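Uncharacterized DUF364 family protein (Pyrococcus horikoshii, PDB 3NPG) is of unknown function but may chelate heavy metals, its C-terminal region being built round a Rossmann-like sheet. Local coordinates at residues Ser173-Gly178 with Ile193-Pro198; Trp34-Gly39 with Lys225-Leu230; Lys12-Leu17 with Ala87-Val92. One frame throughout, in Å; residues are numbered along the deposited sequence.

Interaction 1 of 3, residues Ser173-Gly178 with Ile193-Pro198; sequences SCIVNG and IVITGP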
ATOM      1  N   SER A 173      -0.531  16.645   9.769  1.00 23.37           N
ATOM      2  CA  SER A 173       0.427  15.567   9.529  1.00 22.89           C
ATOM      3  C   SER A 173       1.452  15.967   8.458  1.00 26.38           C
ATOM      4  O   SER A 173       2.453  15.278   8.285  1.00 26.46           O
ATOM      5  CB  SER A 173      -0.299  14.287   9.120  1.00 26.30           C
ATOM      6  OG  SER A 173      -1.009  14.456   7.905  1.00 37.10           O
ATOM      7  N   CYS A 174       1.219  17.106   7.765  1.00 22.57           N
ATOM      8  CA  CYS A 174       2.170  17.630   6.779  1.00 22.70           C
ATOM      9  C   CYS A 174       3.442  18.141   7.481  1.00 26.06           C
ATOM     10  O   CYS A 174       4.470  18.341   6.836  1.00 24.50           O
ATOM     11  CB  CYS A 174       1.525  18.715   5.910  1.00 23.33           C
ATOM     12  SG  CYS A 174       1.039  20.208   6.813  1.00 27.12           S
ATOM     13  N   ILE A 175       3.376  18.292   8.817  1.00 24.44           N
ATOM     14  CA  ILE A 175       4.517  18.696   9.635  1.00 25.22           C
ATOM     15  C   ILE A 175       5.465  17.488   9.863  1.00 31.29           C
ATOM     16  O   ILE A 175       6.680  17.631   9.734  1.00 31.88           O
ATOM     17  CB  ILE A 175       4.030  19.329  10.975  1.00 28.11           C
ATOM     18  CG1 ILE A 175       3.170  20.600  10.712  1.00 28.52           C
ATOM     19  CG2 ILE A 175       5.214  19.641  11.902  1.00 29.37           C
ATOM     20  CD1 ILE A 175       2.397  21.137  11.961  1.00 34.46           C
ATOM     21  N   VAL A 176       4.895  16.289  10.134  1.00 27.83           N
ATOM     22  CA  VAL A 176       5.696  15.087  10.379  1.00 27.96           C
ATOM     23  C   VAL A 176       6.297  14.466   9.100  1.00 32.05           C
ATOM     24  O   VAL A 176       7.406  13.933   9.156  1.00 32.86           O
ATOM     25  CB  VAL A 176       4.979  14.025  11.281  1.00 32.02           C
ATOM     26  CG1 VAL A 176       5.067  14.405  12.748  1.00 31.64           C
ATOM     27  CG2 VAL A 176       3.532  13.822  10.867  1.00 31.86           C
ATOM     28  N   ASN A 177       5.586  14.557   7.947  1.00 27.28           N
ATOM     29  CA  ASN A 177       6.073  13.950   6.689  1.00 26.87           C
ATOM     30  C   ASN A 177       6.981  14.880   5.825  1.00 30.37           C
ATOM     31  O   ASN A 177       7.654  14.404   4.910  1.00 30.68           O
ATOM     32  CB  ASN A 177       4.916  13.359   5.861  1.00 25.95           C
ATOM     33  CG  ASN A 177       3.882  14.363   5.418  1.00 43.40           C
ATOM     34  OD1 ASN A 177       4.150  15.560   5.284  1.00 37.26           O
ATOM     35  ND2 ASN A 177       2.691  13.879   5.104  1.00 33.68           N
ATOM     36  N   GLY A 178       6.983  16.176   6.132  1.00 25.86           N
ATOM     37  CA  GLY A 178       7.857  17.143   5.469  1.00 25.51           C
ATOM     38  C   GLY A 178       7.281  17.799   4.231  1.00 28.69           C
ATOM     39  O   GLY A 178       8.011  18.443   3.477  1.00 29.43           O
ATOM     40  N   ILE A 193      -4.658  29.765   4.802  1.00 26.72           N
ATOM     41  CA  ILE A 193      -3.979  28.469   4.949  1.00 25.45           C
ATOM     42  C   ILE A 193      -4.151  27.957   6.375  1.00 29.66           C
ATOM     43  O   ILE A 193      -3.608  28.544   7.316  1.00 29.24           O
ATOM     44  CB  ILE A 193      -2.478  28.545   4.521  1.00 28.02           C
ATOM     45  CG1 ILE A 193      -2.347  29.046   3.057  1.00 28.96           C
ATOM     46  CG2 ILE A 193      -1.782  27.183   4.713  1.00 26.59           C
ATOM     47  CD1 ILE A 193      -0.987  29.390   2.645  1.00 35.09           C
ATOM     48  N   VAL A 194      -4.951  26.888   6.539  1.00 26.85           N
ATOM     49  CA  VAL A 194      -5.254  26.318   7.855  1.00 26.47           C
ATOM     50  C   VAL A 194      -4.560  24.966   8.040  1.00 30.92           C
ATOM     51  O   VAL A 194      -4.770  24.049   7.242  1.00 30.65           O
ATOM     52  CB  VAL A 194      -6.790  26.199   8.084  1.00 30.12           C
ATOM     53  CG1 VAL A 194      -7.100  25.791   9.517  1.00 29.30           C
ATOM     54  CG2 VAL A 194      -7.501  27.498   7.728  1.00 30.70           C
ATOM     55  N   ILE A 195      -3.746  24.839   9.096  1.00 27.81           N
ATOM     56  CA  ILE A 195      -3.098  23.570   9.448  1.00 27.41           C
ATOM     57  C   ILE A 195      -3.923  22.916  10.564  1.00 30.43           C
ATOM     58  O   ILE A 195      -3.939  23.413  11.691  1.00 29.13           O
ATOM     59  CB  ILE A 195      -1.600  23.790   9.850  1.00 30.88           C
ATOM     60  CG1 ILE A 195      -0.826  24.623   8.775  1.00 31.73           C
ATOM     61  CG2 ILE A 195      -0.897  22.466  10.148  1.00 31.74           C
ATOM     62  CD1 ILE A 195      -0.872  24.056   7.305  1.00 39.96           C
ATOM     63  N   THR A 196      -4.722  21.895  10.207  1.00 27.98           N
ATOM     64  CA  THR A 196      -5.690  21.300  11.129  1.00 28.04           C
ATOM     65  C   THR A 196      -5.303  19.910  11.626  1.00 31.30           C
ATOM     66  O   THR A 196      -4.813  19.084  10.855  1.00 31.14           O
ATOM     67  CB  THR A 196      -7.109  21.339  10.527  1.00 37.99           C
ATOM     68  OG1 THR A 196      -8.047  20.907  11.515  1.00 41.42           O
ATOM     69  CG2 THR A 196      -7.241  20.480   9.272  1.00 35.69           C
ATOM     70  N   GLY A 197      -5.601  19.646  12.898  1.00 27.02           N
ATOM     71  CA  GLY A 197      -5.358  18.350  13.518  1.00 26.36           C
ATOM     72  C   GLY A 197      -4.573  18.420  14.812  1.00 29.30           C
ATOM     73  O   GLY A 197      -3.882  19.409  15.076  1.00 29.44           O
ATOM     74  N   PRO A 198      -4.596  17.327  15.618  1.00 25.00           N
ATOM     75  CA  PRO A 198      -3.831  17.327  16.890  1.00 24.00           C
ATOM     76  C   PRO A 198      -2.315  17.550  16.727  1.00 26.69           C
ATOM     77  O   PRO A 198      -1.668  17.979  17.674  1.00 26.80           O
ATOM     78  CB  PRO A 198      -4.137  15.947  17.491  1.00 25.66           C
ATOM     79  CG  PRO A 198      -5.412  15.528  16.861  1.00 30.52           C
ATOM     80  CD  PRO A 198      -5.392  16.093  15.467  1.00 26.31           C
TER
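Ile195 meets two consecutive residues, Cys174 and Ile175, and it does so with two different branches, a compact example of how one beta-branched side chain can serve two partners. Its CG2 methyl lies 4.0 Å from CD1 of Ile175, while its other arm reaches toward the thiol, placing Ile195 CD1 4.3 Å from Cys174 SG. The division follows from the torsions of Ile195: chi1 -51° sets CG2 anti to the backbone N and CG1 beside it, and the second torsion (chi2 -55°) then turns CD1 toward the sulfur. Ile175 answers with the extended arm of its own side chain, and the two isoleucines meet at a slant. No hydrogen bond joins the segments; the contact is wholly apolar and buried.

Behind this first shell, the short helical turn holds Cys174 and Ile175 in place. It is tied by a backbone bond from Asn177 N to Ser173 O (3.2 Å), and Gly178 leaves it with a positive phi. Its start is held by Ser173 OG bonding Ser171 OG, and beyond its end Gly178 O accepts a bond from His160 of the second subunit. The turn lies on the connection of a beta-alpha-beta crossover: the chain runs from strand 167-171 through helices 174-177 and 180-186 to the adjacent parallel strand 192-196, and Leu180 touches both Cys174 and Ile195.

Interaction 2 of 3, residues Trp34-Gly39 with Lys225-Leu230; sequences WVLVEG and KALVKL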
ATOM      1  N   TRP A  34       3.034  10.337  21.338  1.00 24.31           N
ATOM      2  CA  TRP A  34       2.858  11.358  22.361  1.00 22.80           C
ATOM      3  C   TRP A  34       4.090  11.567  23.210  1.00 25.28           C
ATOM      4  O   TRP A  34       4.896  10.654  23.375  1.00 25.36           O
ATOM      5  CB  TRP A  34       1.631  11.059  23.235  1.00 21.15           C
ATOM      6  CG  TRP A  34       1.661   9.716  23.890  1.00 22.03           C
ATOM      7  CD1 TRP A  34       1.101   8.564  23.425  1.00 24.98           C
ATOM      8  CD2 TRP A  34       2.250   9.397  25.154  1.00 22.24           C
ATOM      9  NE1 TRP A  34       1.308   7.543  24.321  1.00 25.04           N
ATOM     10  CE2 TRP A  34       2.001   8.029  25.399  1.00 26.43           C
ATOM     11  CE3 TRP A  34       2.972  10.136  26.109  1.00 23.30           C
ATOM     12  CZ2 TRP A  34       2.459   7.381  26.549  1.00 25.78           C
ATOM     13  CZ3 TRP A  34       3.424   9.491  27.245  1.00 24.98           C
ATOM     14  CH2 TRP A  34       3.173   8.129  27.454  1.00 25.95           C
ATOM     15  N   VAL A  35       4.242  12.784  23.744  1.00 20.78           N
ATOM     16  CA  VAL A  35       5.338  13.145  24.637  1.00 20.33           C
ATOM     17  C   VAL A  35       4.762  13.894  25.832  1.00 25.07           C
ATOM     18  O   VAL A  35       4.085  14.914  25.654  1.00 24.35           O
ATOM     19  CB  VAL A  35       6.439  13.976  23.901  1.00 23.14           C
ATOM     20  CG1 VAL A  35       7.378  14.648  24.893  1.00 22.79           C
ATOM     21  CG2 VAL A  35       7.223  13.107  22.915  1.00 22.99           C
ATOM     22  N   LEU A  36       4.960  13.350  27.041  1.00 22.26           N
ATOM     23  CA  LEU A  36       4.482  13.974  28.271  1.00 22.26           C
ATOM     24  C   LEU A  36       5.622  14.764  28.934  1.00 27.50           C
ATOM     25  O   LEU A  36       6.713  14.222  29.134  1.00 28.10           O
ATOM     26  CB  LEU A  36       3.932  12.896  29.231  1.00 22.42           C
ATOM     27  CG  LEU A  36       3.265  13.398  30.518  1.00 27.04           C
ATOM     28  CD1 LEU A  36       2.092  14.326  30.210  1.00 26.46           C
ATOM     29  CD2 LEU A  36       2.809  12.231  31.383  1.00 28.79           C
ATOM     30  N   VAL A  37       5.396  16.064  29.201  1.00 23.95           N
ATOM     31  CA  VAL A  37       6.416  16.922  29.825  1.00 24.28           C
ATOM     32  C   VAL A  37       5.916  17.520  31.138  1.00 29.32           C
ATOM     33  O   VAL A  37       4.711  17.537  31.383  1.00 28.94           O
ATOM     34  CB  VAL A  37       6.951  18.021  28.856  1.00 27.95           C
ATOM     35  CG1 VAL A  37       7.619  17.400  27.635  1.00 27.40           C
ATOM     36  CG2 VAL A  37       5.838  18.992  28.442  1.00 27.52           C
ATOM     37  N   GLU A  38       6.841  18.029  31.976  1.00 26.65           N
ATOM     38  CA  GLU A  38       6.476  18.643  33.250  1.00 27.27           C
ATOM     39  C   GLU A  38       7.306  19.888  33.538  1.00 33.17           C
ATOM     40  O   GLU A  38       8.530  19.881  33.362  1.00 33.39           O
ATOM     41  CB  GLU A  38       6.606  17.631  34.397  1.00 28.96           C
ATOM     42  CG  GLU A  38       6.054  18.130  35.726  1.00 36.38           C
ATOM     43  CD  GLU A  38       5.990  17.087  36.821  1.00 53.19           C
ATOM     44  OE1 GLU A  38       6.869  16.195  36.850  1.00 41.86           O
ATOM     45  OE2 GLU A  38       5.080  17.182  37.676  1.00 53.83           O
ATOM     46  N   GLY A  39       6.632  20.937  34.002  1.00 30.15           N
ATOM     47  CA  GLY A  39       7.264  22.177  34.421  1.00 30.37           C
ATOM     48  C   GLY A  39       6.876  22.560  35.832  1.00 34.02           C
ATOM     49  O   GLY A  39       6.253  21.765  36.547  1.00 33.40           O
ATOM     50  N   LYS A 225      -6.664  10.753  31.671  1.00 32.32           N
ATOM     51  CA  LYS A 225      -7.717  10.076  30.902  1.00 32.01           C
ATOM     52  C   LYS A 225      -7.368   9.986  29.407  1.00 34.56           C
ATOM     53  O   LYS A 225      -7.656   8.969  28.772  1.00 35.40           O
ATOM     54  CB  LYS A 225      -9.073  10.761  31.106  1.00 34.52           C
ATOM     55  CG  LYS A 225      -9.670  10.545  32.490  1.00 47.82           C
ATOM     56  CD  LYS A 225     -11.149  10.904  32.518  1.00 58.95           C
ATOM     57  CE  LYS A 225     -11.755  10.717  33.885  1.00 71.24           C
ATOM     58  NZ  LYS A 225     -13.229  10.917  33.864  1.00 79.98           N
ATOM     59  N   ALA A 226      -6.723  11.045  28.855  1.00 28.65           N
ATOM     60  CA  ALA A 226      -6.308  11.078  27.449  1.00 26.92           C
ATOM     61  C   ALA A 226      -5.167  10.084  27.170  1.00 29.87           C
ATOM     62  O   ALA A 226      -5.157   9.459  26.114  1.00 30.12           O
ATOM     63  CB  ALA A 226      -5.890  12.481  27.058  1.00 26.93           C
ATOM     64  N   LEU A 227      -4.220   9.920  28.133  1.00 24.97           N
ATOM     65  CA  LEU A 227      -3.114   8.952  28.010  1.00 24.19           C
ATOM     66  C   LEU A 227      -3.631   7.525  27.982  1.00 27.54           C
ATOM     67  O   LEU A 227      -3.113   6.699  27.233  1.00 27.13           O
ATOM     68  CB  LEU A 227      -2.106   9.117  29.162  1.00 24.43           C
ATOM     69  CG  LEU A 227      -1.037  10.183  28.966  1.00 28.14           C
ATOM     70  CD1 LEU A 227      -0.221  10.355  30.214  1.00 28.63           C
ATOM     71  CD2 LEU A 227      -0.142   9.846  27.799  1.00 27.95           C
ATOM     72  N   VAL A 228      -4.669   7.235  28.785  1.00 24.44           N
ATOM     73  CA  VAL A 228      -5.309   5.920  28.812  1.00 25.01           C
ATOM     74  C   VAL A 228      -5.870   5.584  27.431  1.00 30.66           C
ATOM     75  O   VAL A 228      -5.629   4.493  26.921  1.00 31.24           O
ATOM     76  CB  VAL A 228      -6.401   5.846  29.925  1.00 29.24           C
ATOM     77  CG1 VAL A 228      -7.308   4.633  29.736  1.00 29.71           C
ATOM     78  CG2 VAL A 228      -5.766   5.835  31.311  1.00 29.27           C
ATOM     79  N   LYS A 229      -6.543   6.551  26.791  1.00 27.73           N
ATOM     80  CA  LYS A 229      -7.120   6.352  25.462  1.00 27.11           C
ATOM     81  C   LYS A 229      -6.046   6.294  24.376  1.00 29.25           C
ATOM     82  O   LYS A 229      -6.154   5.477  23.463  1.00 29.40           O
ATOM     83  CB  LYS A 229      -8.172   7.434  25.150  1.00 29.28           C
ATOM     84  CG  LYS A 229      -9.332   7.487  26.167  1.00 33.14           C
ATOM     85  CD  LYS A 229     -10.288   6.295  26.032  1.00 36.60           C
ATOM     86  CE  LYS A 229     -11.448   6.404  26.989  1.00 45.49           C
ATOM     87  NZ  LYS A 229     -12.297   5.186  26.969  1.00 56.85           N
ATOM     88  N   LEU A 230      -4.977   7.133  24.493  1.00 24.32           N
ATOM     89  CA  LEU A 230      -3.864   7.113  23.518  1.00 23.05           C
ATOM     90  C   LEU A 230      -3.167   5.758  23.536  1.00 26.67           C
ATOM     91  O   LEU A 230      -2.855   5.206  22.475  1.00 26.37           O
ATOM     92  CB  LEU A 230      -2.839   8.231  23.811  1.00 22.33           C
ATOM     93  CG  LEU A 230      -3.200   9.641  23.342  1.00 25.39           C
ATOM     94  CD1 LEU A 230      -2.226  10.639  23.878  1.00 24.80           C
ATOM     95  CD2 LEU A 230      -3.239   9.730  21.827  1.00 26.28           C
TER
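Leu227 sets one methyl over the face of the Trp34 indole: its CD2 sits 3.4 Å from the centroid of the six-membered ring and only 5° off the ring normal, a CH-pi contact. The ring carbons surround that methyl almost evenly, as expected for a group centred on the benzo half and not on the pyrrole half. The other methyl of Leu227 is used as well, for its CD1 stands 3.8 Å from CD2 of Leu36, and the fork of a single leucine is thereby shared between two residues of the strand. Leu230 completes the set one helical turn later. It approaches the tryptophan obliquely near the root of the ring, with Leu230 CD1 3.9 Å from Trp34 CB.

The side-chain torsions explain the division of labour. Trp34 holds CG between its backbone N and carbonyl carbon (chi1 56°), which lays the indole along the strand in the direction of Leu36, whose N lies in plane at the ring's edge. Leu36 instead extends, with CG opposite its own nitrogen (chi1 -174°), and reaches the helix beside the ring. An alanine in place of Trp34 would strip away the face on which Leu227 CD2 rests and is likely to leave both leucines of the helix facing a gap.

The helix runs roughly antiparallel to the strand, their axes 11.0 Å apart at closest approach. Farther round the same helix, Lys229 forms a salt bridge with Glu63 of the third subunit. Because Trp34 and Leu36 face helix 223-232 while the intervening Val35 points to helix 79-96, the arrangement is that of a layered alpha/beta structure, with the three-stranded antiparallel sheet covered by helices on both faces.

Interaction 3 of 3, residues Lys12-Leu17 with Ala87-Val92; sequences KKAMEL and AAINAV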
ATOM      1  N   LYS A  12      14.622  24.847  16.586  1.00 24.95           N
ATOM      2  CA  LYS A  12      15.577  25.796  17.174  1.00 25.60           C
ATOM      3  C   LYS A  12      14.867  26.717  18.167  1.00 29.65           C
ATOM      4  O   LYS A  12      15.398  26.987  19.244  1.00 30.33           O
ATOM      5  CB  LYS A  12      16.266  26.631  16.077  1.00 28.59           C
ATOM      6  CG  LYS A  12      17.281  25.863  15.255  1.00 36.63           C
ATOM      7  CD  LYS A  12      17.665  26.657  14.003  1.00 43.96           C
ATOM      8  CE  LYS A  12      18.658  25.938  13.119  1.00 48.70           C
ATOM      9  NZ  LYS A  12      18.104  24.678  12.558  1.00 58.78           N
ATOM     10  N   LYS A  13      13.646  27.170  17.816  1.00 25.08           N
ATOM     11  CA  LYS A  13      12.835  28.029  18.681  1.00 24.85           C
ATOM     12  C   LYS A  13      12.295  27.237  19.872  1.00 28.81           C
ATOM     13  O   LYS A  13      12.250  27.757  20.987  1.00 28.71           O
ATOM     14  CB  LYS A  13      11.660  28.646  17.889  1.00 26.55           C
ATOM     15  CG  LYS A  13      12.069  29.614  16.786  1.00 24.66           C
ATOM     16  CD  LYS A  13      10.843  30.119  16.028  1.00 29.99           C
ATOM     17  CE  LYS A  13      11.199  31.090  14.928  1.00 37.15           C
ATOM     18  N   ALA A  14      11.865  25.979  19.627  1.00 25.97           N
ATOM     19  CA  ALA A  14      11.288  25.099  20.655  1.00 25.97           C
ATOM     20  C   ALA A  14      12.320  24.666  21.705  1.00 32.10           C
ATOM     21  O   ALA A  14      11.970  24.515  22.874  1.00 31.68           O
ATOM     22  CB  ALA A  14      10.657  23.878  20.003  1.00 26.01           C
HETATM   23  N   MSE A  15      13.594  24.471  21.290  1.00 30.86           N
HETATM   24  CA  MSE A  15      14.666  24.068  22.212  1.00 31.95           C
HETATM   25  C   MSE A  15      15.013  25.170  23.210  1.00 36.92           C
HETATM   26  O   MSE A  15      15.478  24.877  24.311  1.00 36.88           O
HETATM   27  CB  MSE A  15      15.907  23.617  21.445  1.00 34.97           C
HETATM   28  CG  MSE A  15      15.825  22.184  20.990  1.00 42.63           C
HETATM   29 SE   MSE A  15      17.417  21.576  20.074  0.75 52.55          SE
HETATM   30  CE  MSE A  15      17.333  22.694  18.499  1.00 48.93           C
ATOM     31  N   GLU A  16      14.754  26.437  22.842  1.00 34.24           N
ATOM     32  CA  GLU A  16      14.976  27.578  23.729  1.00 34.57           C
ATOM     33  C   GLU A  16      13.869  27.627  24.805  1.00 37.22           C
ATOM     34  O   GLU A  16      14.091  28.151  25.891  1.00 37.46           O
ATOM     35  CB  GLU A  16      14.999  28.889  22.918  1.00 36.38           C
ATOM     36  CG  GLU A  16      15.829  29.996  23.557  1.00 48.97           C
ATOM     37  CD  GLU A  16      17.302  30.006  23.175  1.00 73.40           C
ATOM     38  OE1 GLU A  16      17.631  29.551  22.054  1.00 73.83           O
ATOM     39  OE2 GLU A  16      18.114  30.538  23.965  1.00 65.44           O
ATOM     40  N   LEU A  17      12.688  27.061  24.497  1.00 32.85           N
ATOM     41  CA  LEU A  17      11.547  27.041  25.420  1.00 32.06           C
ATOM     42  C   LEU A  17      11.520  25.774  26.288  1.00 35.82           C
ATOM     43  O   LEU A  17      10.868  25.756  27.331  1.00 35.45           O
ATOM     44  CB  LEU A  17      10.226  27.185  24.645  1.00 31.21           C
ATOM     45  CG  LEU A  17       9.708  28.609  24.473  1.00 36.31           C
ATOM     46  CD1 LEU A  17      10.439  29.335  23.349  1.00 37.55           C
ATOM     47  CD2 LEU A  17       8.240  28.608  24.196  1.00 37.55           C
ATOM     48  N   ALA A  87       6.077  15.658  18.302  1.00 19.73           N
ATOM     49  CA  ALA A  87       5.266  15.430  19.511  1.00 19.60           C
ATOM     50  C   ALA A  87       5.874  16.153  20.715  1.00 24.17           C
ATOM     51  O   ALA A  87       5.141  16.683  21.546  1.00 23.60           O
ATOM     52  CB  ALA A  87       5.151  13.941  19.798  1.00 20.33           C
ATOM     53  N   ALA A  88       7.223  16.222  20.774  1.00 22.43           N
ATOM     54  CA  ALA A  88       7.944  16.930  21.835  1.00 22.57           C
ATOM     55  C   ALA A  88       7.822  18.448  21.670  1.00 26.58           C
ATOM     56  O   ALA A  88       7.677  19.155  22.665  1.00 27.52           O
ATOM     57  CB  ALA A  88       9.406  16.519  21.842  1.00 23.60           C
ATOM     58  N   ILE A  89       7.878  18.952  20.406  1.00 22.56           N
ATOM     59  CA  ILE A  89       7.688  20.388  20.121  1.00 22.76           C
ATOM     60  C   ILE A  89       6.273  20.803  20.537  1.00 25.45           C
ATOM     61  O   ILE A  89       6.096  21.848  21.166  1.00 25.89           O
ATOM     62  CB  ILE A  89       7.971  20.716  18.613  1.00 26.34           C
ATOM     63  CG1 ILE A  89       9.456  20.515  18.270  1.00 26.99           C
ATOM     64  CG2 ILE A  89       7.511  22.151  18.256  1.00 28.11           C
ATOM     65  CD1 ILE A  89       9.767  20.548  16.794  1.00 32.78           C
ATOM     66  N   ASN A  90       5.275  19.945  20.238  1.00 20.10           N
ATOM     67  CA  ASN A  90       3.885  20.175  20.619  1.00 19.39           C
ATOM     68  C   ASN A  90       3.707  20.127  22.138  1.00 24.11           C
ATOM     69  O   ASN A  90       2.930  20.906  22.685  1.00 24.31           O
ATOM     70  CB  ASN A  90       2.969  19.162  19.938  1.00 17.44           C
ATOM     71  CG  ASN A  90       2.896  19.327  18.438  1.00 29.43           C
ATOM     72  OD1 ASN A  90       3.168  20.398  17.885  1.00 23.16           O
ATOM     73  ND2 ASN A  90       2.494  18.276  17.748  1.00 18.55           N
ATOM     74  N   ALA A  91       4.448  19.224  22.825  1.00 20.78           N
ATOM     75  CA  ALA A  91       4.402  19.111  24.285  1.00 20.67           C
ATOM     76  C   ALA A  91       4.850  20.411  24.938  1.00 25.25           C
ATOM     77  O   ALA A  91       4.144  20.942  25.801  1.00 25.18           O
ATOM     78  CB  ALA A  91       5.282  17.962  24.746  1.00 21.39           C
ATOM     79  N   VAL A  92       6.000  20.966  24.472  1.00 21.96           N
ATOM     80  CA  VAL A  92       6.539  22.244  24.960  1.00 21.80           C
ATOM     81  C   VAL A  92       5.552  23.381  24.643  1.00 25.37           C
ATOM     82  O   VAL A  92       5.301  24.238  25.492  1.00 26.05           O
ATOM     83  CB  VAL A  92       7.954  22.522  24.357  1.00 25.51           C
ATOM     84  CG1 VAL A  92       8.447  23.920  24.723  1.00 25.81           C
ATOM     85  CG2 VAL A  92       8.954  21.461  24.802  1.00 25.40           C
TER
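Ala14 and Leu17 meet Ile89 and Val92 in a helix-helix packing of the N-terminal alpha/beta part, where helix 6-17 lies as an outer layer against helix 79-96. On each helix the two residues are spaced three apart and so share a side. The axes of the two short segments cross at 50° with 9.7 Å between them, and with the small Ala14 at the nearest point the chains come close, its CA 6.0 Å from the CA of Ile89.

The Ala14 methyl faces helix 79-96 and settles at the fork of Ile89, with Ala14 CB about 4.0 Å from both Ile89 CG1 and Ile89 CG2. Neither branch is favoured, so the isoleucine straddles the methyl instead of passing to one side. Val92 uses one methyl alone. Its CG1, held anti to the backbone N (chi1 173°), points into the angle between the Ala14 carbonyl and the root of Leu17. Ile71 and Leu67 of helix 67-72 pack against Ile89 and Val92 respectively, and Leu203 touches Leu17. The contact between the two helices themselves is closed by the base of the leucine and not by its branched end: Val92 CG1 comes to 3.7 Å from Leu17 CB.

Overall arrangement
All three contacts are buried and apolar, without a hydrogen bond across them, yet their places differ. The centre of interaction 1 lies about 4 Å from the centre of the chain, joining the short helix 174-177 to strand 192-196 of the Rossmann-like sheet; interactions 2 and 3 lie farther out, their centres about 17 and 14 Å away. Interaction 3, within the N-terminal part, lies nearer the surface at the partly exposed Leu17, whereas interaction 2 joins that part to a helix of the C-terminal one and alone uses an aromatic face. These two share a boundary, since Val35 and Val37 pack on Ala87, Ala88 and Ala91. Interaction 1 touches interaction 3 only at Pro198 and Asn90.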